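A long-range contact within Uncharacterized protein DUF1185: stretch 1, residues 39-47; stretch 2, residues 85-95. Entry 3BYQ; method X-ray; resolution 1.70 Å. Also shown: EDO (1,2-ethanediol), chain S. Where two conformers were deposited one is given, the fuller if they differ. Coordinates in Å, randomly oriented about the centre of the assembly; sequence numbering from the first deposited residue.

Stretch 1 39-47: RNPYAGRYE
Stretch 2 (85-95) IVGVDGEMEHG

How does stretch 2 approach stretch 1? Ile 85 and Val 86 are extended strand; Val 86, chi1 t, brings CG1 to 4.2 Å from Asn 40 ND2. A type I turn from Gly 87 to Gly 90 then reverses the chain, closed by Gly 90 N to Gly 87 O at 2.9 Å. Across the contact, the nearest CA atoms are those of Ala 43 and Gly 90, 4.6 Å apart.

What joins the two backbones? Asp 89 (phi/psi -86/1, chi1 m) offers its carbonyl: Gly 44 N donates to Asp 89 O at 2.8 Å and 145°, and Ala 43 CA lies 3.5 Å from Asp 89 O. The donor sits in a type II turn, Tyr 42 to Arg 45, following a type I turn, Asn 40 to Ala 43. Gly 44, at 87/1, has angles that would jam a CB against the preceding carbonyl.

Why does glycine suit position 90? At -103/-161, an ideal CB on Gly 90 would clash with both Asn 40 ND2 and Val 86 CG1. The amide instead passes close, with Asn 40 ND2 3.8 Å from Gly 90 CA.

How does Glu 91 reach stretch 1? Its backbone is extended (-142/164) and its side chain is p, t, with chi3 -70°, putting OE2 3.7 Å from Tyr 46 CD1. Water 1 donates to Glu 91 OE2 (2.6 Å) and Arg 45 O (2.8 Å), bridging the stretches.

Where does His 94 fit? Its CA-to-CB bond points toward stretch 1, with chi1 m and chi2 154°. Asn 40 (chi1 t) places ND2 3.0 Å from His 94 ND1, while its OD1 accepts from Tyr 42 N at 2.9 Å. Tyr 42 CB lies 3.4 Å from His 94 NE2; the two rings are oblique, with planes at 38° and centroids 6.0 Å apart.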

ATOM      1  N   ARG B  39     -15.547   1.893  18.834  1.00 16.86           N
ATOM      2  CA  ARG B  39     -15.668   0.451  18.985  1.00 16.53           C
ATOM      3  C   ARG B  39     -16.901   0.009  18.227  1.00 17.68           C
ATOM      4  O   ARG B  39     -17.928   0.695  18.222  1.00 18.54           O
ATOM      5  CB  ARG B  39     -15.811   0.080  20.464  1.00 16.97           C
ATOM      6  CG  ARG B  39     -15.853  -1.413  20.703  1.00 21.66           C
ATOM      7  CD  ARG B  39     -15.809  -1.734  22.188  1.00 22.46           C
ATOM      8  NE  ARG B  39     -16.985  -1.235  22.874  1.00 19.48           N
ATOM      9  CZ  ARG B  39     -18.172  -1.847  22.905  1.00 20.81           C
ATOM     10  NH1 ARG B  39     -18.362  -2.965  22.234  1.00 24.29           N
ATOM     11  NH2 ARG B  39     -19.179  -1.288  23.584  1.00 27.12           N
ATOM     12  N   ASN B  40     -16.800  -1.150  17.590  1.00 17.95           N
ATOM     13  CA  ASN B  40     -17.937  -1.743  16.917  1.00 15.87           C
ATOM     14  C   ASN B  40     -18.654  -2.688  17.870  1.00 15.94           C
ATOM     15  O   ASN B  40     -18.145  -3.765  18.145  1.00 18.52           O
ATOM     16  CB  ASN B  40     -17.495  -2.544  15.684  1.00 16.73           C
ATOM     17  CG  ASN B  40     -18.648  -3.069  14.869  1.00 19.25           C
ATOM     18  OD1 ASN B  40     -19.789  -3.019  15.302  1.00 19.61           O
ATOM     19  ND2 ASN B  40     -18.354  -3.562  13.667  1.00 16.23           N
ATOM     20  N   PRO B  41     -19.846  -2.314  18.372  1.00 16.16           N
ATOM     21  CA  PRO B  41     -20.518  -3.219  19.320  1.00 15.73           C
ATOM     22  C   PRO B  41     -21.038  -4.539  18.732  1.00 15.99           C
ATOM     23  O   PRO B  41     -21.489  -5.407  19.502  1.00 17.11           O
ATOM     24  CB  PRO B  41     -21.727  -2.399  19.795  1.00 17.18           C
ATOM     25  CG  PRO B  41     -21.497  -1.044  19.362  1.00 18.59           C
ATOM     26  CD  PRO B  41     -20.677  -1.131  18.115  1.00 17.87           C
ATOM     27  N   TYR B  42     -21.004  -4.667  17.396  1.00 16.74           N
ATOM     28  CA  TYR B  42     -21.516  -5.852  16.672  1.00 14.98           C
ATOM     29  C   TYR B  42     -20.481  -6.692  15.949  1.00 16.71           C
ATOM     30  O   TYR B  42     -20.830  -7.637  15.222  1.00 21.08           O
ATOM     31  CB  TYR B  42     -22.599  -5.405  15.685  1.00 17.31           C
ATOM     32  CG  TYR B  42     -23.604  -4.556  16.403  1.00 18.30           C
ATOM     33  CD1 TYR B  42     -24.511  -5.130  17.276  1.00 17.67           C
ATOM     34  CD2 TYR B  42     -23.614  -3.174  16.261  1.00 18.79           C
ATOM     35  CE1 TYR B  42     -25.414  -4.349  17.978  1.00 20.83           C
ATOM     36  CE2 TYR B  42     -24.498  -2.398  16.953  1.00 17.52           C
ATOM     37  CZ  TYR B  42     -25.395  -2.993  17.822  1.00 18.41           C
ATOM     38  OH  TYR B  42     -26.309  -2.238  18.517  1.00 23.87           O
ATOM     39  N   ALA B  43     -19.220  -6.305  16.115  1.00 19.94           N
ATOM     40  CA  ALA B  43     -18.106  -7.006  15.447  1.00 21.20           C
ATOM     41  C   ALA B  43     -18.149  -8.444  15.845  1.00 20.11           C
ATOM     42  O   ALA B  43     -18.297  -8.773  17.046  1.00 18.89           O
ATOM     43  CB  ALA B  43     -16.752  -6.432  15.849  1.00 21.50           C
ATOM     44  N   GLY B  44     -18.016  -9.299  14.845  1.00 20.70           N
ATOM     45  CA  GLY B  44     -17.936 -10.725  15.078  1.00 19.14           C
ATOM     46  C   GLY B  44     -19.197 -11.535  15.157  1.00 20.10           C
ATOM     47  O   GLY B  44     -19.159 -12.739  15.442  1.00 21.36           O
ATOM     48  N   ARG B  45     -20.325 -10.870  14.973  1.00 18.53           N
ATOM     49  CA  ARG B  45     -21.614 -11.540  14.974  1.00 20.14           C
ATOM     50  C   ARG B  45     -22.586 -10.790  14.104  1.00 19.08           C
ATOM     51  O   ARG B  45     -22.361  -9.637  13.747  1.00 19.00           O
ATOM     52  CB  ARG B  45     -22.182 -11.699  16.376  1.00 21.80           C
ATOM     53  CG  ARG B  45     -22.649 -10.405  17.019  1.00 22.81           C
ATOM     54  CD  ARG B  45     -23.203 -10.635  18.440  1.00 30.17           C
ATOM     55  NE  ARG B  45     -23.782  -9.388  18.975  1.00 25.58           N
ATOM     56  CZ  ARG B  45     -23.040  -8.395  19.412  1.00 21.35           C
ATOM     57  NH1 ARG B  45     -21.742  -8.512  19.417  1.00 27.68           N
ATOM     58  NH2 ARG B  45     -23.590  -7.275  19.832  1.00 19.20           N
ATOM     59  N   TYR B  46     -23.615 -11.516  13.701  1.00 18.16           N
ATOM     60  CA  TYR B  46     -24.684 -10.955  12.903  1.00 17.85           C
ATOM     61  C   TYR B  46     -25.802 -10.442  13.781  1.00 19.48           C
ATOM     62  O   TYR B  46     -26.473 -11.210  14.463  1.00 21.71           O
ATOM     63  CB  TYR B  46     -25.249 -11.968  11.920  1.00 19.54           C
ATOM     64  CG  TYR B  46     -26.347 -11.366  11.077  1.00 18.04           C
ATOM     65  CD1 TYR B  46     -26.044 -10.621   9.937  1.00 16.36           C
ATOM     66  CD2 TYR B  46     -27.682 -11.532  11.428  1.00 21.01           C
ATOM     67  CE1 TYR B  46     -27.043 -10.076   9.169  1.00 23.12           C
ATOM     68  CE2 TYR B  46     -28.692 -10.977  10.660  1.00 24.79           C
ATOM     69  CZ  TYR B  46     -28.352 -10.238   9.537  1.00 25.94           C
ATOM     70  OH  TYR B  46     -29.329  -9.692   8.746  1.00 30.61           O
ATOM     71  N   GLU B  47     -26.018  -9.140  13.741  1.00 19.39           N
ATOM     72  CA  GLU B  47     -27.097  -8.518  14.496  1.00 19.90           C
ATOM     73  C   GLU B  47     -28.198  -8.031  13.550  1.00 18.82           C
ATOM     74  O   GLU B  47     -27.966  -7.137  12.726  1.00 17.77           O
ATOM     75  CB  GLU B  47     -26.559  -7.365  15.342  1.00 22.24           C
ATOM     76  CG  GLU B  47     -27.657  -6.515  15.995  1.00 20.94           C
ATOM     77  CD  GLU B  47     -28.564  -7.329  16.877  1.00 25.05           C
ATOM     78  OE1 GLU B  47     -28.049  -7.931  17.841  1.00 25.11           O
ATOM     79  OE2 GLU B  47     -29.793  -7.362  16.618  1.00 22.53           O
ATOM     80  N   ILE B  85     -15.392   3.467   7.197  1.00 16.51           N
ATOM     81  CA  ILE B  85     -14.483   2.343   7.029  1.00 16.47           C
ATOM     82  C   ILE B  85     -14.692   1.430   8.245  1.00 16.44           C
ATOM     83  O   ILE B  85     -14.390   1.801   9.397  1.00 16.79           O
ATOM     84  CB  ILE B  85     -12.981   2.711   6.905  1.00 18.06           C
ATOM     85  CG1 ILE B  85     -12.802   3.852   5.916  1.00 19.15           C
ATOM     86  CG2 ILE B  85     -12.134   1.426   6.489  1.00 15.50           C
ATOM     87  CD1 ILE B  85     -11.410   4.382   5.772  1.00 19.66           C
ATOM     88  N   VAL B  86     -15.142   0.216   7.959  1.00 17.37           N
ATOM     89  CA  VAL B  86     -15.453  -0.752   8.989  1.00 16.08           C
ATOM     90  C   VAL B  86     -14.283  -1.713   9.085  1.00 17.60           C
ATOM     91  O   VAL B  86     -13.690  -2.084   8.082  1.00 17.77           O
ATOM     92  CB  VAL B  86     -16.769  -1.533   8.699  1.00 17.75           C
ATOM     93  CG1 VAL B  86     -17.124  -2.495   9.846  1.00 18.43           C
ATOM     94  CG2 VAL B  86     -17.937  -0.546   8.416  1.00 15.42           C
ATOM     95  N   GLY B  87     -13.942  -2.089  10.308  1.00 17.72           N
ATOM     96  CA  GLY B  87     -12.872  -3.045  10.527  1.00 16.73           C
ATOM     97  C   GLY B  87     -13.216  -4.424  10.048  1.00 14.75           C
ATOM     98  O   GLY B  87     -14.424  -4.766   9.851  1.00 16.74           O
ATOM     99  N   VAL B  88     -12.185  -5.257   9.899  1.00 16.85           N
ATOM    100  CA  VAL B  88     -12.388  -6.554   9.235  1.00 16.09           C
ATOM    101  C   VAL B  88     -13.288  -7.553   9.942  1.00 19.70           C
ATOM    102  O   VAL B  88     -13.750  -8.488   9.290  1.00 19.43           O
ATOM    103  CB  VAL B  88     -11.093  -7.288   8.817  1.00 17.46           C
ATOM    104  CG1 VAL B  88     -10.393  -6.556   7.716  1.00 20.69           C
ATOM    105  CG2 VAL B  88     -10.191  -7.580   9.995  1.00 15.83           C
ATOM    106  N   ASP B  89     -13.514  -7.371  11.242  1.00 17.19           N
ATOM    107  CA  ASP B  89     -14.444  -8.241  11.979  1.00 17.75           C
ATOM    108  C   ASP B  89     -15.905  -7.769  11.891  1.00 19.44           C
ATOM    109  O   ASP B  89     -16.779  -8.395  12.469  1.00 21.48           O
ATOM    110  CB  ASP B  89     -14.018  -8.427  13.442  1.00 18.27           C
ATOM    111  CG  ASP B  89     -12.804  -9.308  13.609  1.00 24.07           C
ATOM    112  OD1 ASP B  89     -12.213  -9.791  12.601  1.00 25.25           O
ATOM    113  OD2 ASP B  89     -12.420  -9.525  14.784  1.00 26.84           O
ATOM    114  N   GLY B  90     -16.168  -6.690  11.167  1.00 17.57           N
ATOM    115  CA  GLY B  90     -17.504  -6.167  10.995  1.00 17.60           C
ATOM    116  C   GLY B  90     -18.057  -6.512   9.636  1.00 18.23           C
ATOM    117  O   GLY B  90     -17.593  -7.444   8.977  1.00 17.86           O
ATOM    118  N   GLU B  91     -19.076  -5.763   9.238  1.00 16.66           N
ATOM    119  CA  GLU B  91     -19.717  -5.919   7.939  1.00 17.69           C
ATOM    120  C   GLU B  91     -20.079  -4.553   7.392  1.00 18.27           C
ATOM    121  O   GLU B  91     -20.150  -3.566   8.130  1.00 18.36           O
ATOM    122  CB  GLU B  91     -20.951  -6.814   7.994  1.00 18.13           C
ATOM    123  CG  GLU B  91     -22.083  -6.278   8.836  1.00 20.46           C
ATOM    124  CD  GLU B  91     -23.313  -7.187   8.787  1.00 20.14           C
ATOM    125  OE1 GLU B  91     -23.992  -7.268   7.727  1.00 17.84           O
ATOM    126  OE2 GLU B  91     -23.614  -7.826   9.832  1.00 20.97           O
HETATM  127  N   MSE B  92     -20.356  -4.523   6.096  1.00 18.60           N
HETATM  128  CA  MSE B  92     -20.663  -3.286   5.383  0.50 19.76           C
HETATM  129  C   MSE B  92     -21.838  -2.569   6.035  1.00 17.21           C
HETATM  130  O   MSE B  92     -21.841  -1.353   6.145  1.00 20.86           O
HETATM  131  CB  MSE B  92     -21.004  -3.584   3.913  0.50 18.90           C
HETATM  132  CG  MSE B  92     -20.881  -2.421   2.959  0.50 25.79           C
HETATM  133 SE   MSE B  92     -19.077  -1.708   2.765  0.38 16.99          SE
HETATM  134  CE  MSE B  92     -19.193  -1.226   0.867  0.50 16.97           C
ATOM    135  N   GLU B  93     -22.814  -3.353   6.472  1.00 17.47           N
ATOM    136  CA  GLU B  93     -24.021  -2.769   7.079  1.00 16.03           C
ATOM    137  C   GLU B  93     -23.694  -1.905   8.306  1.00 16.97           C
ATOM    138  O   GLU B  93     -24.407  -0.954   8.620  1.00 17.18           O
ATOM    139  CB  GLU B  93     -25.064  -3.838   7.395  1.00 15.37           C
ATOM    140  CG  GLU B  93     -26.456  -3.332   7.365  1.00 16.37           C
ATOM    141  CD  GLU B  93     -26.928  -3.033   5.969  1.00 21.41           C
ATOM    142  OE1 GLU B  93     -26.192  -3.386   5.015  1.00 17.47           O
ATOM    143  OE2 GLU B  93     -28.046  -2.484   5.823  1.00 18.22           O
ATOM    144  N   HIS B  94     -22.588  -2.204   8.987  1.00 16.21           N
ATOM    145  CA  HIS B  94     -22.179  -1.410  10.162  1.00 18.35           C
ATOM    146  C   HIS B  94     -21.700   0.000   9.778  1.00 19.15           C
ATOM    147  O   HIS B  94     -21.650   0.905  10.594  1.00 21.29           O
ATOM    148  CB  HIS B  94     -21.075  -2.105  10.948  1.00 17.34           C
ATOM    149  CG  HIS B  94     -21.459  -3.441  11.494  1.00 17.09           C
ATOM    150  ND1 HIS B  94     -20.521  -4.420  11.757  1.00 19.07           N
ATOM    151  CD2 HIS B  94     -22.669  -3.968  11.813  1.00 17.75           C
ATOM    152  CE1 HIS B  94     -21.145  -5.496  12.216  1.00 19.79           C
ATOM    153  NE2 HIS B  94     -22.452  -5.250  12.260  1.00 17.10           N
ATOM    154  N   GLY B  95     -21.277   0.132   8.528  1.00 18.95           N
ATOM    155  CA  GLY B  95     -20.888   1.410   7.978  1.00 18.64           C
ATOM    156  C   GLY B  95     -22.082   2.091   7.331  1.00 17.32           C
ATOM    157  O   GLY B  95     -22.180   3.303   7.306  1.00 18.08           O
TER
HETATM  158  C1  EDO S 198     -19.157 -11.565  19.064  1.00 36.68           C
HETATM  159  O1  EDO S 198     -19.736 -10.612  18.164  1.00 35.11           O
HETATM  160  C2  EDO S 198     -17.916 -10.947  19.689  1.00 33.62           C
HETATM  161  O2  EDO S 198     -18.362 -10.005  20.684  1.00 34.33           O
HETATM  162  O   HOH W   1     -23.855  -7.683  12.466  1.00 17.69           O
HETATM  163  O   HOH W   2     -19.957  -8.602  12.229  1.00 25.80           O